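Local atomic coordinates of putative c-1-tetrahydrofolate synthase, cytoplasmic (Leishmania major, PDB entry 4A26), a protein that probably catalyses both the NAD(P)-dependent oxidation of N5,N10-methylenetetrahydrofolate and the hydrolysis of the resulting methenyl compound in one-carbon metabolism. Residues L90-Q102 and E116-L128. Residues are numbered along the deposited sequence; the frame is centred on the assembly and turned at random.
Sequences LNNDPNCHGIIVQ and EKIHPHKDADALL
Strand 98-101 meets the irregular chain of 116-128 through a backbone hydrogen bond from I99 N to K122 O (2.8 Å), with G98 and K122 adjacent at a CA-CA distance of 4.7 Å. From this point the K122 side chain, extended beyond CG (chi2 -170°), runs past H97 O and across I99 CD1 into the turn that follows helix 80-91. There its ammonium donates to L90 O at the helix end, to C96 O at 2.9 Å and, with NZ above the carbonyl plane, to N91 O; D93 O, 2.8 Å from K122 NZ, is a weaker acceptor. A buried lysine thus ties the helix end and the D93-C96 type I turn to 116-128 through backbone carbonyls, whose dipoles would be expected to stabilise its positive charge.

The strand is an outer member of the parallel sheet 68-74, 39-45, 98-101 of the catalytic domain, hydrogen-bonded to strand 39-45, and the chain of 116-128 passes along its other edge. N91 grips that chain with both ends of its amide: OD1 accepts from H119 N at 2.9 Å, well above the amide plane, while ND2 donates to K117 O and also to E88. N91 CB lies over a face of the H119 imidazole, a CH-pi contact 3.9 Å from the ring centroid, with amide and ring planes 31° apart. I118 packs CG1 and CD1 against I99 CG2, which chi1 of -65° places anti to the backbone N. Toward D125, one water joins I99 O, D123 OD1 and D125 N; another bridges V101 N and D125 OD2. A124 CB rests 4.1 Å from I100 CG2, while D123 OD2 takes hydrogen bonds from L128 N and N131.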
# COMPACT_ATOMS: atom_id res chain seq x y z
N LEU A 90 21.19 -7.34 -16.90
CA LEU A 90 20.06 -8.25 -16.74
C LEU A 90 18.74 -7.59 -17.15
O LEU A 90 17.88 -8.25 -17.72
CB LEU A 90 19.97 -8.78 -15.30
CG LEU A 90 21.17 -9.62 -14.83
CD1 LEU A 90 21.11 -9.87 -13.33
CD2 LEU A 90 21.25 -10.93 -15.59
N ASN A 91 18.58 -6.29 -16.88
CA ASN A 91 17.41 -5.55 -17.34
C ASN A 91 17.26 -5.65 -18.85
O ASN A 91 16.18 -5.93 -19.36
CB ASN A 91 17.47 -4.07 -16.94
CG ASN A 91 17.17 -3.82 -15.47
OD1 ASN A 91 16.40 -4.55 -14.85
ND2 ASN A 91 17.78 -2.77 -14.92
N ASN A 92 18.38 -5.44 -19.55
CA ASN A 92 18.40 -5.46 -21.01
C ASN A 92 18.65 -6.85 -21.62
O ASN A 92 18.91 -6.96 -22.82
CB ASN A 92 19.46 -4.47 -21.53
CG ASN A 92 19.20 -3.05 -21.06
OD1 ASN A 92 18.12 -2.50 -21.27
ND2 ASN A 92 20.20 -2.44 -20.44
N ASP A 93 18.58 -7.90 -20.79
CA ASP A 93 18.73 -9.28 -21.26
C ASP A 93 17.35 -9.91 -21.44
O ASP A 93 16.67 -10.22 -20.46
CB ASP A 93 19.56 -10.08 -20.24
CG ASP A 93 19.93 -11.47 -20.74
OD1 ASP A 93 19.38 -11.93 -21.76
OD2 ASP A 93 20.78 -12.12 -20.10
N PRO A 94 16.91 -10.11 -22.70
CA PRO A 94 15.57 -10.65 -22.92
C PRO A 94 15.41 -12.13 -22.58
O PRO A 94 14.29 -12.63 -22.57
CB PRO A 94 15.32 -10.39 -24.41
CG PRO A 94 16.67 -10.29 -25.02
CD PRO A 94 17.62 -9.82 -23.96
N ASN A 95 16.52 -12.83 -22.33
CA ASN A 95 16.49 -14.22 -21.87
C ASN A 95 16.10 -14.30 -20.39
O ASN A 95 15.67 -15.35 -19.90
CB ASN A 95 17.85 -14.89 -22.08
CG ASN A 95 18.33 -14.80 -23.52
OD1 ASN A 95 17.92 -15.58 -24.38
ND2 ASN A 95 19.21 -13.85 -23.79
N CYS A 96 16.27 -13.18 -19.69
CA CYS A 96 16.02 -13.07 -18.26
C CYS A 96 14.77 -12.25 -18.02
O CYS A 96 14.68 -11.10 -18.47
CB CYS A 96 17.23 -12.42 -17.58
SG CYS A 96 16.84 -11.43 -16.13
N HIS A 97 13.81 -12.83 -17.32
CA HIS A 97 12.50 -12.21 -17.09
C HIS A 97 12.29 -11.80 -15.64
O HIS A 97 11.60 -10.82 -15.37
CB HIS A 97 11.39 -13.17 -17.53
CG HIS A 97 11.53 -13.62 -18.95
ND1 HIS A 97 12.39 -14.63 -19.33
CD2 HIS A 97 10.93 -13.19 -20.09
CE1 HIS A 97 12.31 -14.80 -20.63
NE2 HIS A 97 11.44 -13.94 -21.12
N GLY A 98 12.88 -12.55 -14.71
CA GLY A 98 12.88 -12.20 -13.29
C GLY A 98 14.29 -11.89 -12.82
O GLY A 98 15.26 -12.52 -13.27
N ILE A 99 14.40 -10.92 -11.92
CA ILE A 99 15.69 -10.49 -11.38
C ILE A 99 15.60 -10.31 -9.88
O ILE A 99 14.85 -9.46 -9.40
CB ILE A 99 16.16 -9.16 -12.02
CG1 ILE A 99 16.43 -9.34 -13.52
CG2 ILE A 99 17.41 -8.64 -11.33
CD1 ILE A 99 16.77 -8.05 -14.25
N ILE A 100 16.36 -11.10 -9.13
CA ILE A 100 16.49 -10.91 -7.68
C ILE A 100 17.94 -10.66 -7.30
O ILE A 100 18.86 -11.23 -7.88
CB ILE A 100 15.94 -12.11 -6.87
CG1 ILE A 100 16.57 -13.44 -7.31
CG2 ILE A 100 14.44 -12.19 -7.02
CD1 ILE A 100 16.46 -14.54 -6.27
N VAL A 101 18.14 -9.76 -6.33
CA VAL A 101 19.44 -9.52 -5.74
C VAL A 101 19.41 -10.14 -4.37
O VAL A 101 18.59 -9.76 -3.53
CB VAL A 101 19.73 -8.02 -5.61
CG1 VAL A 101 20.96 -7.80 -4.75
CG2 VAL A 101 19.92 -7.40 -6.99
N GLN A 102 20.30 -11.11 -4.13
CA GLN A 102 20.30 -11.86 -2.88
C GLN A 102 20.79 -10.98 -1.73
O GLN A 102 21.87 -10.40 -1.80
CB GLN A 102 21.18 -13.10 -2.99
CG GLN A 102 21.05 -14.07 -1.82
CD GLN A 102 19.64 -14.62 -1.64
OE1 GLN A 102 18.95 -14.92 -2.62
NE2 GLN A 102 19.21 -14.75 -0.39
N GLU A 116 16.60 -0.35 -6.97
CA GLU A 116 15.90 0.65 -7.77
C GLU A 116 16.29 0.54 -9.25
O GLU A 116 15.47 0.84 -10.14
CB GLU A 116 16.17 2.07 -7.24
CG GLU A 116 14.94 2.99 -7.20
CD GLU A 116 13.98 2.69 -6.04
OE1 GLU A 116 14.06 1.59 -5.44
OE2 GLU A 116 13.13 3.56 -5.72
N LYS A 117 17.52 0.10 -9.51
CA LYS A 117 18.02 -0.15 -10.87
C LYS A 117 17.21 -1.20 -11.62
O LYS A 117 17.14 -1.15 -12.85
CB LYS A 117 19.49 -0.59 -10.85
CG LYS A 117 20.48 0.54 -11.02
CD LYS A 117 20.70 0.91 -12.49
CE LYS A 117 21.56 2.17 -12.61
NZ LYS A 117 21.83 2.56 -14.03
N ILE A 118 16.63 -2.16 -10.90
CA ILE A 118 15.85 -3.21 -11.54
C ILE A 118 14.64 -2.60 -12.23
O ILE A 118 13.99 -1.71 -11.67
CB ILE A 118 15.38 -4.29 -10.53
CG1 ILE A 118 16.57 -5.02 -9.90
CG2 ILE A 118 14.46 -5.30 -11.22
CD1 ILE A 118 16.21 -5.84 -8.67
N HIS A 119 14.37 -3.06 -13.44
CA HIS A 119 13.21 -2.60 -14.18
C HIS A 119 11.94 -3.14 -13.52
O HIS A 119 11.88 -4.33 -13.18
CB HIS A 119 13.30 -3.03 -15.64
CG HIS A 119 14.10 -2.10 -16.49
ND1 HIS A 119 13.84 -1.89 -17.83
CD2 HIS A 119 15.16 -1.31 -16.19
CE1 HIS A 119 14.70 -1.02 -18.32
NE2 HIS A 119 15.51 -0.65 -17.34
N PRO A 120 10.93 -2.28 -13.31
CA PRO A 120 9.68 -2.67 -12.65
C PRO A 120 9.09 -3.99 -13.14
O PRO A 120 8.54 -4.75 -12.33
CB PRO A 120 8.73 -1.52 -12.99
CG PRO A 120 9.62 -0.34 -13.11
CD PRO A 120 10.93 -0.84 -13.64
N HIS A 121 9.21 -4.26 -14.44
CA HIS A 121 8.62 -5.46 -15.04
C HIS A 121 9.47 -6.73 -14.89
O HIS A 121 9.05 -7.80 -15.33
CB HIS A 121 8.26 -5.20 -16.52
CG HIS A 121 9.45 -5.17 -17.45
ND1 HIS A 121 10.10 -4.00 -17.78
CD2 HIS A 121 10.08 -6.16 -18.13
CE1 HIS A 121 11.09 -4.28 -18.62
NE2 HIS A 121 11.09 -5.58 -18.84
N LYS A 122 10.64 -6.62 -14.27
CA LYS A 122 11.47 -7.80 -13.96
C LYS A 122 11.70 -7.97 -12.45
O LYS A 122 12.51 -8.80 -12.03
CB LYS A 122 12.81 -7.71 -14.69
CG LYS A 122 12.69 -7.67 -16.20
CD LYS A 122 14.04 -7.83 -16.87
CE LYS A 122 13.90 -7.96 -18.38
NZ LYS A 122 15.18 -8.29 -19.05
N ASP A 123 10.97 -7.20 -11.64
CA ASP A 123 11.15 -7.18 -10.19
C ASP A 123 10.44 -8.38 -9.54
O ASP A 123 9.38 -8.23 -8.93
CB ASP A 123 10.62 -5.85 -9.65
CG ASP A 123 10.71 -5.74 -8.13
OD1 ASP A 123 11.56 -6.40 -7.52
OD2 ASP A 123 9.91 -4.98 -7.56
N ALA A 124 11.05 -9.55 -9.66
CA ALA A 124 10.42 -10.81 -9.24
C ALA A 124 10.04 -10.88 -7.75
O ALA A 124 9.08 -11.57 -7.39
CB ALA A 124 11.32 -11.99 -9.60
N ASP A 125 10.79 -10.19 -6.89
CA ASP A 125 10.48 -10.15 -5.46
C ASP A 125 9.47 -9.04 -5.10
O ASP A 125 8.92 -9.03 -3.99
CB ASP A 125 11.75 -10.00 -4.61
CG ASP A 125 12.31 -11.34 -4.14
OD1 ASP A 125 11.50 -12.24 -3.81
OD2 ASP A 125 13.56 -11.48 -4.07
N ALA A 126 9.22 -8.12 -6.03
CA ALA A 126 8.28 -7.02 -5.81
C ALA A 126 8.77 -6.07 -4.72
O ALA A 126 7.99 -5.66 -3.85
CB ALA A 126 6.90 -7.55 -5.47
N LEU A 127 10.06 -5.74 -4.77
CA LEU A 127 10.70 -4.89 -3.76
C LEU A 127 10.70 -3.39 -4.13
O LEU A 127 10.96 -2.54 -3.28
CB LEU A 127 12.14 -5.36 -3.52
CG LEU A 127 12.26 -6.69 -2.78
CD1 LEU A 127 13.61 -7.34 -3.05
CD2 LEU A 127 12.03 -6.51 -1.29
N LEU A 128 10.41 -3.09 -5.39
CA LEU A 128 10.34 -1.70 -5.86
C LEU A 128 9.10 -1.01 -5.30
O LEU A 128 8.05 -1.63 -5.17
CB LEU A 128 10.30 -1.65 -7.39
CG LEU A 128 11.60 -1.91 -8.15
CD1 LEU A 128 11.34 -2.03 -9.63
CD2 LEU A 128 12.60 -0.79 -7.89
O HOH W 1 13.13 -8.32 -7.22
O HOH W 2 15.25 -9.12 -5.17